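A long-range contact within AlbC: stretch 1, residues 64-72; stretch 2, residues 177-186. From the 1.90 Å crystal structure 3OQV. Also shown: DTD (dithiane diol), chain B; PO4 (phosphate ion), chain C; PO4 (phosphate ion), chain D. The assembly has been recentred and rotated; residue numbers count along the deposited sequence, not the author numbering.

Stretch 1 (64-72) VVYVDTHID
Stretch 2 177-186: NYVLAEAPLF

Stretch 1 arrives in a β-strand begun earlier in the chain (Val65 −121/120), passes through a loop at Asp68 to His70, and leads into a helix. Stretch 2 is helical throughout (Tyr178 −62/−46), kinked where the N atoms of Pro184 and Leu185 make no bond to the turn before; proline has no N-H to give, and Leu185 N reaches Glu182 O (2.9 Å) instead. Strand and helix run antiparallel (172°), their axes 11.0 Å apart at closest approach, and the backbones converge along stretch 1: CA of Val65 lies 9.4 Å from CA of Leu185, CA of Val67 8.1 Å from CA of Glu182, CA of His70 5.3 Å from CA of Tyr178.

Strand alternation sends Val65 and Val67, both t, toward the helix. At the wide end a branched pair spans the gap: Val65 CG1 meets Leu185 CD2 (chi1 m, chi2 p) at 4.0 Å. Compact, branched Val67 sets CG1 3.6 Å from Tyr178 CE1 and CG2 3.3 Å from OE2 of Glu182, whose long side chain (m, t, chi3 −39°) carries its carboxylate to the strand. Tyr178 (t, chi2 89°) leaves its CA sideways, but its long ring reaches back to the strand; a water donates to Val67 O (3.0 Å) and bonds Tyr178 OH (2.5 Å).

Thr69 (p) contributes a hydroxyl: its OG1 holds, at 2.7 Å, the water that donates to Thr69 O (3.0 Å) and Tyr178 O (3.1 Å).

His70, with positive phi (74/3), points toward the helix with chi1 m and chi2 −58°. Its flat ring accepts Asn177 (m) over one face, Asn177 CB lying 4.0 Å from the ring centroid in a CH-π contact. Small Ala181 permits close approach at the ring edge, its CB 3.7 Å from His70 CD2, and His70 NE2 donates to phosphate D O1 (2.6 Å). Finally, apolar Ile71 (m, t) suits the carbon edge of the Tyr178 ring, its CG1 4.3 Å from Tyr178 CE1. No direct hydrogen bond joins the stretches.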

ATOM      1  N   VAL A  64       2.724   4.864  -8.358  1.00 25.05           N
ATOM      2  CA  VAL A  64       2.693   3.446  -8.028  1.00 23.70           C
ATOM      3  C   VAL A  64       3.753   3.199  -6.967  1.00 23.92           C
ATOM      4  O   VAL A  64       4.930   3.554  -7.147  1.00 27.41           O
ATOM      5  CB  VAL A  64       2.996   2.556  -9.244  1.00 25.03           C
ATOM      6  CG1 VAL A  64       2.830   1.096  -8.871  1.00 23.61           C
ATOM      7  CG2 VAL A  64       2.098   2.908 -10.404  1.00 27.87           C
ATOM      8  N   VAL A  65       3.316   2.721  -5.813  1.00 22.57           N
ATOM      9  CA  VAL A  65       4.224   2.515  -4.703  1.00 21.98           C
ATOM     10  C   VAL A  65       4.161   1.050  -4.331  1.00 24.87           C
ATOM     11  O   VAL A  65       3.096   0.519  -4.017  1.00 24.24           O
ATOM     12  CB  VAL A  65       3.872   3.401  -3.500  1.00 22.22           C
ATOM     13  CG1 VAL A  65       4.845   3.173  -2.347  1.00 19.89           C
ATOM     14  CG2 VAL A  65       3.870   4.883  -3.926  1.00 22.83           C
ATOM     15  N   TYR A  66       5.302   0.378  -4.415  1.00 22.16           N
ATOM     16  CA  TYR A  66       5.366  -0.986  -3.942  1.00 24.49           C
ATOM     17  C   TYR A  66       6.013  -1.071  -2.558  1.00 22.92           C
ATOM     18  O   TYR A  66       6.938  -0.324  -2.237  1.00 21.16           O
ATOM     19  CB  TYR A  66       6.055  -1.888  -4.968  1.00 24.69           C
ATOM     20  CG  TYR A  66       7.514  -1.593  -5.200  1.00 27.13           C
ATOM     21  CD1 TYR A  66       8.496  -2.309  -4.516  1.00 28.94           C
ATOM     22  CD2 TYR A  66       7.917  -0.695  -6.182  1.00 25.78           C
ATOM     23  CE1 TYR A  66       9.838  -2.092  -4.747  1.00 30.09           C
ATOM     24  CE2 TYR A  66       9.283  -0.485  -6.444  1.00 28.45           C
ATOM     25  CZ  TYR A  66      10.228  -1.194  -5.715  1.00 29.44           C
ATOM     26  OH  TYR A  66      11.577  -1.010  -5.929  1.00 33.99           O
ATOM     27  N   VAL A  67       5.402  -1.861  -1.687  1.00 25.29           N
ATOM     28  CA  VAL A  67       5.743  -1.814  -0.268  1.00 25.61           C
ATOM     29  C   VAL A  67       6.847  -2.826   0.027  1.00 28.14           C
ATOM     30  O   VAL A  67       6.612  -4.033   0.048  1.00 29.45           O
ATOM     31  CB  VAL A  67       4.526  -2.119   0.600  1.00 26.25           C
ATOM     32  CG1 VAL A  67       4.882  -1.934   2.078  1.00 26.70           C
ATOM     33  CG2 VAL A  67       3.377  -1.205   0.210  1.00 31.12           C
ATOM     34  N   ASP A  68       8.054  -2.318   0.230  1.00 26.71           N
ATOM     35  CA  ASP A  68       9.238  -3.154   0.359  1.00 28.67           C
ATOM     36  C   ASP A  68       9.743  -3.151   1.800  1.00 29.51           C
ATOM     37  O   ASP A  68      10.737  -3.795   2.108  1.00 32.51           O
ATOM     38  CB  ASP A  68      10.339  -2.703  -0.614  1.00 27.92           C
ATOM     39  CG  ASP A  68      10.774  -1.255  -0.396  1.00 32.62           C
ATOM     40  OD1 ASP A  68       9.946  -0.415   0.019  1.00 29.12           O
ATOM     41  OD2 ASP A  68      11.950  -0.949  -0.687  1.00 30.15           O
ATOM     42  N   THR A  69       8.999  -2.504   2.694  1.00 28.22           N
ATOM     43  CA  THR A  69       9.509  -2.180   4.028  1.00 28.59           C
ATOM     44  C   THR A  69       8.896  -3.085   5.091  1.00 29.20           C
ATOM     45  O   THR A  69       7.696  -3.386   5.041  1.00 27.75           O
ATOM     46  CB  THR A  69       9.204  -0.714   4.396  1.00 31.74           C
ATOM     47  OG1 THR A  69       7.854  -0.403   4.032  1.00 31.32           O
ATOM     48  CG2 THR A  69      10.143   0.219   3.648  1.00 33.43           C
ATOM     49  N   HIS A  70       9.714  -3.491   6.062  1.00 27.32           N
ATOM     50  CA  HIS A  70       9.232  -4.147   7.285  1.00 29.53           C
ATOM     51  C   HIS A  70       8.773  -5.588   7.074  1.00 30.93           C
ATOM     52  O   HIS A  70       8.275  -6.223   8.001  1.00 34.10           O
ATOM     53  CB  HIS A  70       8.117  -3.325   7.948  1.00 31.27           C
ATOM     54  CG  HIS A  70       8.573  -1.985   8.449  1.00 31.56           C
ATOM     55  ND1 HIS A  70       9.588  -1.844   9.371  1.00 31.15           N
ATOM     56  CD2 HIS A  70       8.200  -0.727   8.105  1.00 24.47           C
ATOM     57  CE1 HIS A  70       9.798  -0.558   9.600  1.00 34.66           C
ATOM     58  NE2 HIS A  70       8.967   0.140   8.846  1.00 29.17           N
ATOM     59  N   ILE A  71       8.913  -6.097   5.852  1.00 30.56           N
ATOM     60  CA  ILE A  71       8.470  -7.455   5.543  1.00 30.26           C
ATOM     61  C   ILE A  71       9.286  -8.479   6.312  1.00 31.45           C
ATOM     62  O   ILE A  71       8.751  -9.481   6.784  1.00 31.18           O
ATOM     63  CB  ILE A  71       8.564  -7.772   4.036  1.00 30.92           C
ATOM     64  CG1 ILE A  71       7.719  -6.788   3.216  1.00 31.41           C
ATOM     65  CG2 ILE A  71       8.113  -9.208   3.766  1.00 33.34           C
ATOM     66  CD1 ILE A  71       8.111  -6.738   1.735  1.00 31.72           C
ATOM     67  N   ASP A  72      10.584  -8.220   6.449  1.00 30.82           N
ATOM     68  CA  ASP A  72      11.482  -9.175   7.095  1.00 32.86           C
ATOM     69  C   ASP A  72      11.090  -9.445   8.548  1.00 32.76           C
ATOM     70  O   ASP A  72      11.154 -10.585   9.014  1.00 29.94           O
ATOM     71  CB  ASP A  72      12.945  -8.724   6.978  1.00 34.04           C
ATOM     72  CG  ASP A  72      13.196  -7.349   7.584  1.00 45.86           C
ATOM     73  OD1 ASP A  72      12.279  -6.491   7.583  1.00 44.52           O
ATOM     74  OD2 ASP A  72      14.328  -7.125   8.061  1.00 53.69           O
ATOM     75  N   ASN A 177       4.596  -1.782  12.731  1.00 26.67           N
ATOM     76  CA  ASN A 177       5.663  -1.098  12.005  1.00 28.29           C
ATOM     77  C   ASN A 177       5.308  -0.953  10.531  1.00 27.41           C
ATOM     78  O   ASN A 177       5.532   0.094   9.918  1.00 28.12           O
ATOM     79  CB  ASN A 177       6.973  -1.877  12.131  1.00 27.34           C
ATOM     80  CG  ASN A 177       7.562  -1.799  13.518  1.00 31.04           C
ATOM     81  OD1 ASN A 177       7.209  -0.926  14.299  1.00 36.35           O
ATOM     82  ND2 ASN A 177       8.510  -2.673  13.809  1.00 33.44           N
ATOM     83  N   TYR A 178       4.821  -2.050   9.962  1.00 26.56           N
ATOM     84  CA  TYR A 178       4.445  -2.131   8.559  1.00 25.78           C
ATOM     85  C   TYR A 178       3.314  -1.141   8.255  1.00 25.98           C
ATOM     86  O   TYR A 178       3.361  -0.402   7.272  1.00 24.44           O
ATOM     87  CB  TYR A 178       3.995  -3.570   8.260  1.00 27.85           C
ATOM     88  CG  TYR A 178       3.662  -3.846   6.815  1.00 28.25           C
ATOM     89  CD1 TYR A 178       4.642  -4.273   5.921  1.00 26.60           C
ATOM     90  CD2 TYR A 178       2.361  -3.733   6.355  1.00 25.00           C
ATOM     91  CE1 TYR A 178       4.338  -4.517   4.590  1.00 26.76           C
ATOM     92  CE2 TYR A 178       2.048  -3.978   5.024  1.00 24.34           C
ATOM     93  CZ  TYR A 178       3.039  -4.368   4.151  1.00 24.93           C
ATOM     94  OH  TYR A 178       2.721  -4.626   2.832  1.00 26.58           O
ATOM     95  N   VAL A 179       2.305  -1.124   9.112  1.00 24.95           N
ATOM     96  CA  VAL A 179       1.103  -0.345   8.838  1.00 24.48           C
ATOM     97  C   VAL A 179       1.367   1.150   9.063  1.00 24.91           C
ATOM     98  O   VAL A 179       0.946   1.979   8.257  1.00 25.29           O
ATOM     99  CB  VAL A 179      -0.079  -0.809   9.703  1.00 25.25           C
ATOM    100  CG1 VAL A 179      -1.152   0.300   9.809  1.00 23.52           C
ATOM    101  CG2 VAL A 179      -0.686  -2.106   9.129  1.00 25.66           C
ATOM    102  N   LEU A 180       2.105   1.484  10.121  1.00 22.62           N
ATOM    103  CA  LEU A 180       2.490   2.875  10.364  1.00 26.92           C
ATOM    104  C   LEU A 180       3.355   3.483   9.259  1.00 26.89           C
ATOM    105  O   LEU A 180       3.308   4.688   9.050  1.00 26.64           O
ATOM    106  CB  LEU A 180       3.182   3.043  11.726  1.00 26.49           C
ATOM    107  CG  LEU A 180       2.279   2.765  12.928  1.00 34.73           C
ATOM    108  CD1 LEU A 180       2.998   3.057  14.237  1.00 35.05           C
ATOM    109  CD2 LEU A 180       0.970   3.549  12.834  1.00 38.84           C
ATOM    110  N   ALA A 181       4.206   2.672   8.623  1.00 25.78           N
ATOM    111  CA  ALA A 181       4.941   3.113   7.437  1.00 26.15           C
ATOM    112  C   ALA A 181       4.012   3.476   6.266  1.00 25.67           C
ATOM    113  O   ALA A 181       4.331   4.354   5.468  1.00 27.05           O
ATOM    114  CB  ALA A 181       5.981   2.051   7.004  1.00 25.91           C
ATOM    115  N   GLU A 182       2.899   2.755   6.141  1.00 25.45           N
ATOM    116  CA  GLU A 182       1.937   2.943   5.041  1.00 24.15           C
ATOM    117  C   GLU A 182       0.985   4.106   5.304  1.00 26.02           C
ATOM    118  O   GLU A 182       0.369   4.644   4.378  1.00 25.74           O
ATOM    119  CB  GLU A 182       1.108   1.669   4.852  1.00 25.20           C
ATOM    120  CG  GLU A 182       1.899   0.502   4.257  1.00 28.25           C
ATOM    121  CD  GLU A 182       0.999  -0.649   3.837  1.00 30.26           C
ATOM    122  OE1 GLU A 182       0.028  -0.933   4.560  1.00 30.59           O
ATOM    123  OE2 GLU A 182       1.221  -1.237   2.756  1.00 34.02           O
ATOM    124  N   ALA A 183       0.852   4.471   6.574  1.00 23.35           N
ATOM    125  CA  ALA A 183      -0.224   5.353   7.018  1.00 27.00           C
ATOM    126  C   ALA A 183      -0.219   6.746   6.373  1.00 25.29           C
ATOM    127  O   ALA A 183      -1.287   7.278   6.073  1.00 24.04           O
ATOM    128  CB  ALA A 183      -0.222   5.471   8.546  1.00 26.88           C
ATOM    129  N   PRO A 184       0.970   7.358   6.198  1.00 25.81           N
ATOM    130  CA  PRO A 184       1.014   8.628   5.462  1.00 26.14           C
ATOM    131  C   PRO A 184       0.295   8.552   4.115  1.00 26.32           C
ATOM    132  O   PRO A 184      -0.366   9.517   3.703  1.00 22.65           O
ATOM    133  CB  PRO A 184       2.516   8.856   5.262  1.00 23.86           C
ATOM    134  CG  PRO A 184       3.120   8.261   6.535  1.00 24.55           C
ATOM    135  CD  PRO A 184       2.286   7.010   6.775  1.00 26.32           C
ATOM    136  N   LEU A 185       0.392   7.404   3.457  1.00 23.99           N
ATOM    137  CA  LEU A 185      -0.229   7.225   2.145  1.00 27.78           C
ATOM    138  C   LEU A 185      -1.747   7.052   2.237  1.00 28.61           C
ATOM    139  O   LEU A 185      -2.488   7.616   1.429  1.00 28.70           O
ATOM    140  CB  LEU A 185       0.403   6.050   1.391  1.00 28.21           C
ATOM    141  CG  LEU A 185       1.769   6.367   0.760  1.00 29.41           C
ATOM    142  CD1 LEU A 185       2.819   6.586   1.844  1.00 28.12           C
ATOM    143  CD2 LEU A 185       2.220   5.258  -0.177  1.00 34.81           C
ATOM    144  N   PHE A 186      -2.221   6.341   3.259  1.00 26.93           N
ATOM    145  CA  PHE A 186      -3.659   6.169   3.392  1.00 27.77           C
ATOM    146  C   PHE A 186      -4.392   7.278   4.157  1.00 29.23           C
ATOM    147  O   PHE A 186      -5.591   7.458   3.980  1.00 31.83           O
ATOM    148  CB  PHE A 186      -4.077   4.729   3.790  1.00 27.99           C
ATOM    149  CG  PHE A 186      -3.613   4.282   5.162  1.00 24.56           C
ATOM    150  CD1 PHE A 186      -4.269   4.715   6.302  1.00 28.55           C
ATOM    151  CD2 PHE A 186      -2.685   3.251   5.283  1.00 28.80           C
ATOM    152  CE1 PHE A 186      -3.905   4.243   7.557  1.00 29.90           C
ATOM    153  CE2 PHE A 186      -2.332   2.750   6.540  1.00 25.68           C
ATOM    154  CZ  PHE A 186      -2.967   3.221   7.670  1.00 26.98           C
TER
HETATM  155  S1  DTD B 248      -1.587   2.075   1.024  1.00 71.60           S
HETATM  156  C1  DTD B 248      -2.768   0.774   1.148  1.00 67.05           C
HETATM  157  C2  DTD B 248      -2.617  -0.108  -0.083  1.00 67.24           C
HETATM  158  O2  DTD B 248      -3.822  -0.854  -0.300  1.00 66.75           O
HETATM  159  C3  DTD B 248      -1.409  -1.024   0.093  1.00 65.51           C
HETATM  160  O3  DTD B 248      -1.600  -2.274  -0.583  1.00 64.32           O
HETATM  161  C4  DTD B 248      -0.144  -0.353  -0.430  1.00 67.66           C
HETATM  162  S4  DTD B 248       0.086   1.231   0.318  1.00 68.91           S
HETATM  163  P   PO4 C 249      -0.992  -3.961   2.714  1.00 37.86           P
HETATM  164  O1  PO4 C 249      -0.677  -5.391   3.090  1.00 40.14           O
HETATM  165  O2  PO4 C 249       0.263  -3.321   2.157  1.00 37.68           O
HETATM  166  O3  PO4 C 249      -2.106  -3.927   1.705  1.00 39.55           O
HETATM  167  O4  PO4 C 249      -1.423  -3.223   3.966  1.00 34.48           O
HETATM  168  P   PO4 D 250      10.413   3.255   9.457  1.00 54.45           P
HETATM  169  O1  PO4 D 250       9.325   2.735   8.537  1.00 51.72           O
HETATM  170  O2  PO4 D 250       9.925   3.125  10.882  1.00 52.61           O
HETATM  171  O3  PO4 D 250      11.688   2.468   9.262  1.00 52.33           O
HETATM  172  O4  PO4 D 250      10.696   4.702   9.136  1.00 55.17           O
HETATM  173  O   HOH W   1       4.416  -5.679   1.304  1.00 25.32           O
HETATM  174  O   HOH W   2       5.696  -1.206   5.410  1.00 29.49           O